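Local coordinates for uncharacterized protein (Bacteroides uniformis ATCC 8492, PDB 4Q68) that probably acts as an N-acetylmuramoyl-L-alanine amidase of the NlpC/P60 family, splitting the amide bond between N-acetylmuramic acid and L-alanine of the stem peptide in peptidoglycan fragments, at residues V48-L53 with Q72-R77; H156-A161 with T231-L236; G174-I179 with M191-Y196. All coordinates share one frame; numbering follows the deposited sequence.

Interaction 1 of 3, residues V48-L53 with Q72-R77; sequences VLAETL and QKIRYR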
# COMPACT_ATOMS: atom_id res chain seq x y z
N VAL A 48 -10.17 -1.27 -1.85
CA VAL A 48 -10.32 -2.10 -3.02
C VAL A 48 -10.04 -3.57 -2.68
O VAL A 48 -10.80 -4.47 -3.07
CB VAL A 48 -9.42 -1.61 -4.17
CG1 VAL A 48 -9.43 -2.58 -5.32
CG2 VAL A 48 -9.91 -0.23 -4.64
N LEU A 49 -8.95 -3.82 -1.96
CA LEU A 49 -8.62 -5.18 -1.56
C LEU A 49 -9.70 -5.75 -0.64
O LEU A 49 -10.11 -6.90 -0.79
CB LEU A 49 -7.25 -5.19 -0.87
CG LEU A 49 -6.73 -6.54 -0.38
CD1 LEU A 49 -6.60 -7.57 -1.50
CD2 LEU A 49 -5.41 -6.35 0.32
N ALA A 50 -10.19 -4.96 0.31
CA ALA A 50 -11.24 -5.44 1.24
C ALA A 50 -12.49 -5.81 0.48
O ALA A 50 -13.09 -6.85 0.74
CB ALA A 50 -11.54 -4.39 2.28
N GLU A 51 -12.89 -4.98 -0.47
CA GLU A 51 -14.08 -5.28 -1.27
C GLU A 51 -13.89 -6.54 -2.10
O GLU A 51 -14.77 -7.40 -2.15
CB GLU A 51 -14.42 -4.11 -2.17
CG GLU A 51 -15.62 -4.36 -3.08
CD GLU A 51 -16.02 -3.17 -3.92
OE1 GLU A 51 -15.33 -2.12 -3.90
OE2 GLU A 51 -17.04 -3.30 -4.64
N THR A 52 -12.73 -6.66 -2.73
CA THR A 52 -12.50 -7.79 -3.62
C THR A 52 -12.40 -9.11 -2.84
O THR A 52 -12.82 -10.17 -3.34
CB THR A 52 -11.30 -7.56 -4.54
OG1 THR A 52 -11.37 -6.24 -5.11
CG2 THR A 52 -11.30 -8.54 -5.69
N LEU A 53 -11.86 -9.07 -1.63
CA LEU A 53 -11.79 -10.25 -0.77
C LEU A 53 -13.14 -10.69 -0.24
O LEU A 53 -13.26 -11.80 0.23
CB LEU A 53 -10.86 -10.00 0.41
CG LEU A 53 -9.37 -10.08 0.13
CD1 LEU A 53 -8.62 -9.59 1.35
CD2 LEU A 53 -8.93 -11.49 -0.27
N GLN A 72 -10.50 -4.60 8.30
CA GLN A 72 -9.80 -4.68 9.57
C GLN A 72 -8.61 -5.64 9.50
O GLN A 72 -7.55 -5.36 10.06
CB GLN A 72 -10.77 -5.08 10.65
CG GLN A 72 -10.20 -5.09 12.05
CD GLN A 72 -11.29 -5.38 13.06
OE1 GLN A 72 -12.38 -4.83 12.95
NE2 GLN A 72 -11.00 -6.24 14.02
N LYS A 73 -8.79 -6.77 8.82
CA LYS A 73 -7.70 -7.73 8.74
C LYS A 73 -6.56 -7.24 7.84
O LYS A 73 -5.42 -7.66 8.04
CB LYS A 73 -8.17 -9.14 8.41
CG LYS A 73 -8.24 -9.53 6.97
CD LYS A 73 -8.61 -11.00 6.87
CE LYS A 73 -8.75 -11.45 5.44
NZ LYS A 73 -8.96 -12.94 5.40
N ILE A 74 -6.85 -6.35 6.90
CA ILE A 74 -5.84 -5.73 6.04
C ILE A 74 -5.11 -4.61 6.76
O ILE A 74 -3.89 -4.46 6.63
CB ILE A 74 -6.54 -5.18 4.77
CG1 ILE A 74 -7.05 -6.31 3.91
CG2 ILE A 74 -5.60 -4.28 3.97
CD1 ILE A 74 -8.13 -5.88 2.93
N ARG A 75 -5.84 -3.79 7.49
CA ARG A 75 -5.30 -2.54 8.00
C ARG A 75 -4.54 -2.71 9.32
O ARG A 75 -3.63 -1.92 9.61
CB ARG A 75 -6.43 -1.51 8.16
CG ARG A 75 -5.98 -0.20 8.79
CD ARG A 75 -7.05 0.86 8.73
NE ARG A 75 -7.33 1.25 7.36
CZ ARG A 75 -8.43 1.90 6.98
NH1 ARG A 75 -9.35 2.26 7.87
NH2 ARG A 75 -8.60 2.17 5.68
N TYR A 76 -4.92 -3.72 10.12
CA TYR A 76 -4.37 -3.93 11.45
C TYR A 76 -3.59 -5.22 11.52
O TYR A 76 -3.92 -6.22 10.88
CB TYR A 76 -5.50 -3.93 12.50
CG TYR A 76 -6.14 -2.57 12.57
CD1 TYR A 76 -5.58 -1.56 13.33
CD2 TYR A 76 -7.29 -2.28 11.85
CE1 TYR A 76 -6.12 -0.29 13.36
CE2 TYR A 76 -7.85 -1.02 11.87
CZ TYR A 76 -7.27 -0.03 12.63
OH TYR A 76 -7.83 1.23 12.63
N ARG A 77 -2.56 -5.21 12.36
CA ARG A 77 -1.70 -6.37 12.56
C ARG A 77 -2.53 -7.56 13.06
O ARG A 77 -3.13 -7.50 14.14
CB ARG A 77 -0.62 -5.99 13.57
CG ARG A 77 0.43 -7.05 13.88
CD ARG A 77 1.56 -6.49 14.79
NE ARG A 77 2.31 -5.45 14.09
CZ ARG A 77 2.18 -4.13 14.28
NH1 ARG A 77 1.40 -3.64 15.23
NH2 ARG A 77 2.86 -3.29 13.51

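Interaction 2 of 3, residues H156-A161 with T231-L236; sequences HYLPKA and TGIRVL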
# COMPACT_ATOMS: atom_id res chain seq x y z
N HIS A 156 12.56 -8.49 -1.91
CA HIS A 156 12.78 -8.35 -3.34
C HIS A 156 12.03 -7.16 -3.88
O HIS A 156 10.93 -6.84 -3.43
CB HIS A 156 12.33 -9.61 -4.05
CG HIS A 156 13.16 -10.81 -3.72
ND1 HIS A 156 13.89 -11.48 -4.67
CD2 HIS A 156 13.39 -11.46 -2.55
CE1 HIS A 156 14.54 -12.48 -4.11
NE2 HIS A 156 14.26 -12.49 -2.82
N TYR A 157 12.61 -6.51 -4.87
CA TYR A 157 11.94 -5.39 -5.53
C TYR A 157 12.42 -5.33 -6.96
O TYR A 157 13.42 -5.96 -7.32
CB TYR A 157 12.20 -4.05 -4.80
CG TYR A 157 13.57 -3.45 -5.05
CD1 TYR A 157 14.73 -4.09 -4.65
CD2 TYR A 157 13.70 -2.26 -5.73
CE1 TYR A 157 15.97 -3.56 -4.93
CE2 TYR A 157 14.95 -1.72 -6.01
CZ TYR A 157 16.08 -2.38 -5.61
OH TYR A 157 17.34 -1.88 -5.89
N LEU A 158 11.70 -4.58 -7.79
CA LEU A 158 12.08 -4.37 -9.17
C LEU A 158 12.62 -2.95 -9.29
O LEU A 158 11.87 -1.98 -9.12
CB LEU A 158 10.85 -4.52 -10.07
CG LEU A 158 11.14 -4.40 -11.57
CD1 LEU A 158 11.97 -5.56 -12.09
CD2 LEU A 158 9.83 -4.29 -12.34
N PRO A 159 13.93 -2.79 -9.55
CA PRO A 159 14.47 -1.43 -9.75
C PRO A 159 13.78 -0.75 -10.92
O PRO A 159 13.46 -1.38 -11.92
CB PRO A 159 15.95 -1.68 -10.05
CG PRO A 159 16.23 -3.02 -9.44
CD PRO A 159 14.98 -3.82 -9.66
N LYS A 160 13.60 0.56 -10.81
CA LYS A 160 12.79 1.25 -11.80
C LYS A 160 13.33 1.16 -13.22
O LYS A 160 12.53 1.12 -14.16
CB LYS A 160 12.51 2.69 -11.39
CG LYS A 160 13.68 3.61 -11.33
CD LYS A 160 13.14 4.95 -10.93
CE LYS A 160 14.20 5.97 -10.75
NZ LYS A 160 13.65 7.21 -10.15
N ALA A 161 14.64 1.09 -13.41
CA ALA A 161 15.18 0.97 -14.77
C ALA A 161 14.81 -0.35 -15.44
O ALA A 161 14.90 -0.44 -16.66
CB ALA A 161 16.68 1.16 -14.77
N THR A 231 12.53 4.48 -6.27
CA THR A 231 13.61 3.62 -6.72
C THR A 231 13.14 2.38 -7.47
O THR A 231 13.94 1.72 -8.12
CB THR A 231 14.45 3.17 -5.53
OG1 THR A 231 13.57 2.58 -4.57
CG2 THR A 231 15.19 4.34 -4.91
N GLY A 232 11.86 2.04 -7.37
CA GLY A 232 11.40 0.77 -7.90
C GLY A 232 10.06 0.42 -7.33
O GLY A 232 9.35 1.29 -6.80
N ILE A 233 9.69 -0.86 -7.47
CA ILE A 233 8.39 -1.33 -6.98
C ILE A 233 8.50 -2.69 -6.33
O ILE A 233 9.33 -3.52 -6.71
CB ILE A 233 7.31 -1.39 -8.11
CG1 ILE A 233 7.71 -2.32 -9.25
CG2 ILE A 233 7.02 0.02 -8.61
CD1 ILE A 233 6.64 -2.49 -10.32
N ARG A 234 7.61 -2.92 -5.37
CA ARG A 234 7.21 -4.24 -4.95
C ARG A 234 5.84 -4.51 -5.56
O ARG A 234 5.02 -3.60 -5.69
CB ARG A 234 7.16 -4.36 -3.41
CG ARG A 234 8.52 -4.14 -2.76
CD ARG A 234 8.51 -4.28 -1.26
NE ARG A 234 8.26 -5.66 -0.87
CZ ARG A 234 8.24 -6.10 0.39
NH1 ARG A 234 8.40 -5.28 1.40
NH2 ARG A 234 8.05 -7.38 0.64
N VAL A 235 5.61 -5.75 -5.96
CA VAL A 235 4.38 -6.18 -6.61
C VAL A 235 3.75 -7.26 -5.74
O VAL A 235 4.39 -8.29 -5.46
CB VAL A 235 4.66 -6.73 -8.02
CG1 VAL A 235 3.37 -7.20 -8.68
CG2 VAL A 235 5.35 -5.67 -8.87
N LEU A 236 2.53 -7.00 -5.29
CA LEU A 236 1.78 -7.91 -4.43
C LEU A 236 0.51 -8.32 -5.16
O LEU A 236 0.00 -7.59 -6.02
CB LEU A 236 1.40 -7.26 -3.10
CG LEU A 236 2.52 -6.67 -2.23
CD1 LEU A 236 3.70 -7.62 -2.09
CD2 LEU A 236 2.97 -5.30 -2.72
O HOH W 1 8.45 -7.67 -2.87

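Interaction 3 of 3, residues G174-I179 with M191-Y196; sequences GDIIAI and MGIAFY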
# COMPACT_ATOMS: atom_id res chain seq x y z
N GLY A 174 -4.63 -5.63 -11.82
CA GLY A 174 -5.13 -5.80 -10.46
C GLY A 174 -4.07 -6.01 -9.40
O GLY A 174 -4.39 -5.97 -8.22
N ASP A 175 -2.82 -6.22 -9.81
CA ASP A 175 -1.77 -6.33 -8.83
C ASP A 175 -1.64 -5.03 -8.05
O ASP A 175 -1.88 -3.93 -8.55
CB ASP A 175 -0.43 -6.66 -9.47
CG ASP A 175 -0.29 -8.12 -9.92
OD1 ASP A 175 -1.16 -8.95 -9.57
OD2 ASP A 175 0.72 -8.43 -10.60
N ILE A 176 -1.22 -5.18 -6.80
CA ILE A 176 -0.95 -4.05 -5.94
C ILE A 176 0.52 -3.65 -6.10
O ILE A 176 1.42 -4.49 -5.98
CB ILE A 176 -1.28 -4.42 -4.48
CG1 ILE A 176 -2.77 -4.68 -4.33
CG2 ILE A 176 -0.82 -3.32 -3.53
CD1 ILE A 176 -3.14 -5.43 -3.07
N ILE A 177 0.74 -2.37 -6.36
CA ILE A 177 2.05 -1.83 -6.60
C ILE A 177 2.42 -0.95 -5.41
O ILE A 177 1.68 -0.03 -5.06
CB ILE A 177 2.06 -0.98 -7.88
CG1 ILE A 177 1.58 -1.78 -9.10
CG2 ILE A 177 3.44 -0.36 -8.10
CD1 ILE A 177 2.37 -3.05 -9.40
N ALA A 178 3.56 -1.23 -4.79
CA ALA A 178 4.13 -0.41 -3.72
C ALA A 178 5.42 0.19 -4.25
O ALA A 178 6.33 -0.53 -4.66
CB ALA A 178 4.39 -1.25 -2.48
N ILE A 179 5.50 1.51 -4.28
CA ILE A 179 6.64 2.21 -4.86
C ILE A 179 7.70 2.42 -3.77
O ILE A 179 7.44 3.07 -2.77
CB ILE A 179 6.22 3.54 -5.49
CG1 ILE A 179 5.22 3.27 -6.63
CG2 ILE A 179 7.44 4.30 -5.97
CD1 ILE A 179 4.72 4.49 -7.36
N MSE A 191 1.38 3.94 -3.42
CA MSE A 191 0.79 2.67 -3.85
C MSE A 191 -0.26 2.90 -4.91
O MSE A 191 -0.80 4.01 -5.04
CB MSE A 191 0.09 1.98 -2.69
CG MSE A 191 0.91 1.80 -1.45
SE MSE A 191 0.01 0.70 -0.13
CE MSE A 191 0.29 -1.03 -0.91
N GLY A 192 -0.57 1.86 -5.66
CA GLY A 192 -1.66 1.88 -6.59
C GLY A 192 -1.94 0.48 -7.11
O GLY A 192 -1.41 -0.51 -6.61
N ILE A 193 -2.81 0.41 -8.12
CA ILE A 193 -3.26 -0.84 -8.72
C ILE A 193 -2.83 -0.88 -10.19
O ILE A 193 -3.04 0.09 -10.93
CB ILE A 193 -4.81 -0.93 -8.62
CG1 ILE A 193 -5.28 -0.80 -7.16
CG2 ILE A 193 -5.33 -2.21 -9.24
CD1 ILE A 193 -4.79 -1.89 -6.26
N ALA A 194 -2.22 -1.98 -10.61
CA ALA A 194 -1.76 -2.14 -11.98
C ALA A 194 -2.91 -2.22 -12.97
O ALA A 194 -3.87 -2.95 -12.75
CB ALA A 194 -0.92 -3.39 -12.08
N PHE A 195 -2.77 -1.51 -14.08
CA PHE A 195 -3.77 -1.49 -15.14
C PHE A 195 -3.07 -1.39 -16.49
O PHE A 195 -2.44 -0.38 -16.80
CB PHE A 195 -4.68 -0.27 -14.92
CG PHE A 195 -5.66 0.02 -16.05
CD1 PHE A 195 -6.27 -0.99 -16.78
CD2 PHE A 195 -6.01 1.32 -16.34
CE1 PHE A 195 -7.17 -0.70 -17.80
CE2 PHE A 195 -6.93 1.60 -17.35
CZ PHE A 195 -7.50 0.60 -18.07
N TYR A 196 -3.22 -2.44 -17.30
CA TYR A 196 -2.73 -2.42 -18.68
C TYR A 196 -3.80 -1.80 -19.57
O TYR A 196 -4.92 -2.32 -19.68
CB TYR A 196 -2.39 -3.81 -19.17
CG TYR A 196 -1.11 -4.36 -18.59
CD1 TYR A 196 0.11 -4.13 -19.20
CD2 TYR A 196 -1.12 -5.12 -17.42
CE1 TYR A 196 1.28 -4.65 -18.68
CE2 TYR A 196 0.05 -5.64 -16.89
CZ TYR A 196 1.25 -5.41 -17.53
OH TYR A 196 2.43 -5.91 -17.03

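Interaction 1 of 3, residues V48-L53 with Q72-R77
The side chain of Ile74 points end-on at helix 41-53 and meets Leu49, Ala50 and Leu53 with its outermost methyl. Ile74 CG1 stands anti to the carbonyl carbon (chi1 -68°), and the chain then runs on extended to CD1, which carries nearly all of the contact. Ile74 CD1 touches the helix backbone at Ala50 N, 3.5 Å away. The methyl Ala50 CB lies 3.8 Å from Ile74 CD1. Leu49 comes in at a slant: its branch carbon Leu49 CG is 3.7 Å from Ile74 CD1, and Leu49 CD2 crosses Ile74 CG1 at 3.9 Å. Leu53 meets the isoleucine tip to tip, through Leu53 CD1 and Ile74 CD1 at 4.1 Å.

This is helix-to-helix packing in the amidase domain, between the last turns of helices 41-53 and 64-75. The side-chain contacts are apolar, with no hydrogen bond between the two segments. Phe67 and Leu71 of helix 64-75 also pack on Ala50, and Met238 of strand 230-238 touches Leu49 and Leu53.

Within helix 41-53, Val48 O takes two bonds from Thr52. The backbone N and the hydroxyl OG1 reach it from opposite faces of its plane. A second tie between the two helices is polar: Arg75 NE forms a salt bridge to Glu46 OE1 of helix 41-53.

Interaction 2 of 3, residues H156-A161 with T231-L236
Leu158 and Ile233 form an antiparallel, hydrogen-bonded pair that joins the short strand 158-159 to strand 230-238. Leu158 N gives a nearly straight bond to Ile233 O (2.8 Å, 173°). The return bond, from Ile233 N to Leu158 O (3.0 Å), is more bent. A third backbone bond runs from Lys160 N to Thr231 O (2.9 Å), where segment 156-161 already turns into a 3-10 segment.

The van der Waals contacts involve Leu158 with Ile233, and Tyr157 and Pro159 with Thr231 and Gly232. Leu158 and Ile233 lie side by side and point the same way, with Leu158 CB 3.9 Å from Ile233 CG1. Pro159 and Gly232 form the next pair, which is not hydrogen-bonded. With no side chain at Gly232, Leu158 O can come within 3.0 Å of Gly232 CA. The Tyr157 ring turns an edge to Thr231 O and Gly232 CA. It is brought there by CG standing between the backbone N and the carbonyl carbon (chi1 77°). One face of this ring carries Pro159 CD, offset toward the rim.

The third group is polar and water-mediated. A water donates to His156 O (2.7 Å) and accepts from Arg234 NE (2.8 Å), lying in the plane of the guanidinium at its edge. Arg234 NH2 also forms a salt bridge to Asp106. In the conformer described, Lys160 NZ bonds to Trp230 O and Leu224 O. Thr231 OG1 bonds to Thr180 OG1.

The contact thus continues the antiparallel sheet for about two residues. At His156 the polar link between the two segments is made through the water, while Arg234 CG packs on His156 O. The salt bridge to Asp106 probably helps to hold the guanidinium in place.

Interaction 3 of 3, residues G174-I179 with M191-Y196
Ile176 and Ile193 stand side by side on one face of the beta hairpin of strands 176-181 and 188-197. This is the close-packed part. Ile176 CG1 is 3.9 Å from Ile193 CD1, in one of two modelled conformers of Ile193. Met191, present as selenomethionine, is also modelled twice. In the conformer described, the bend at chi3 (77°) turns Met191 CE back over Ile176 CG2, 3.7 Å from it.

Four backbone bonds join the two segments. Ile177 N to Gly192 O (2.9 Å) and Gly192 N to Ile177 O (3.0 Å) make the hydrogen-bonded pair. Ile176 with Ile193 and Ala178 with Met191 are the non-hydrogen-bonded pairs. Ala194 N to Asp175 O and Gly174 N to Ala194 O extend the ladder past the strand start.

Between these two strands the Ile177 face has fewer side-chain contacts, since Gly192 brings none; Ile177 CG1 reaches Ala194 CB at 4.2 Å. At the far end Phe195 and Tyr196 are partly exposed and do not touch segment 174-179.

Val45 of helix 41-53 and Met7 of helix 2-12 pack on Ile176 and Ile193. On the other face, Leu203 of strand 200-207 and Ile233 of strand 230-238 meet Ile177.

Overall arrangement
Interactions 2 and 3 belong to one antiparallel sheet: interaction 2 uses strand 230-238 and interaction 3 strand 176-181, which are neighbours in it. Their centres are about 11 Å apart. Probable hydrogen bonds join them, Arg234 N to Ala178 O and Leu236 O to Ile176 N, both 2.8 Å. Interaction 1 lies in the helical layer and touches interaction 3 where Leu49 CD2 meets Ile176 CD1 at 4.2 Å. Interactions 1 and 2 do not touch: their centres are about 23 Å apart, on opposite sides of the chain's centre. A helix packed on such a sheet fits the papain-like fold of NlpC/P60 enzymes. The side chain of Met191 is about 7 Å from the protein-attached N-acetylglucosamine (NAG).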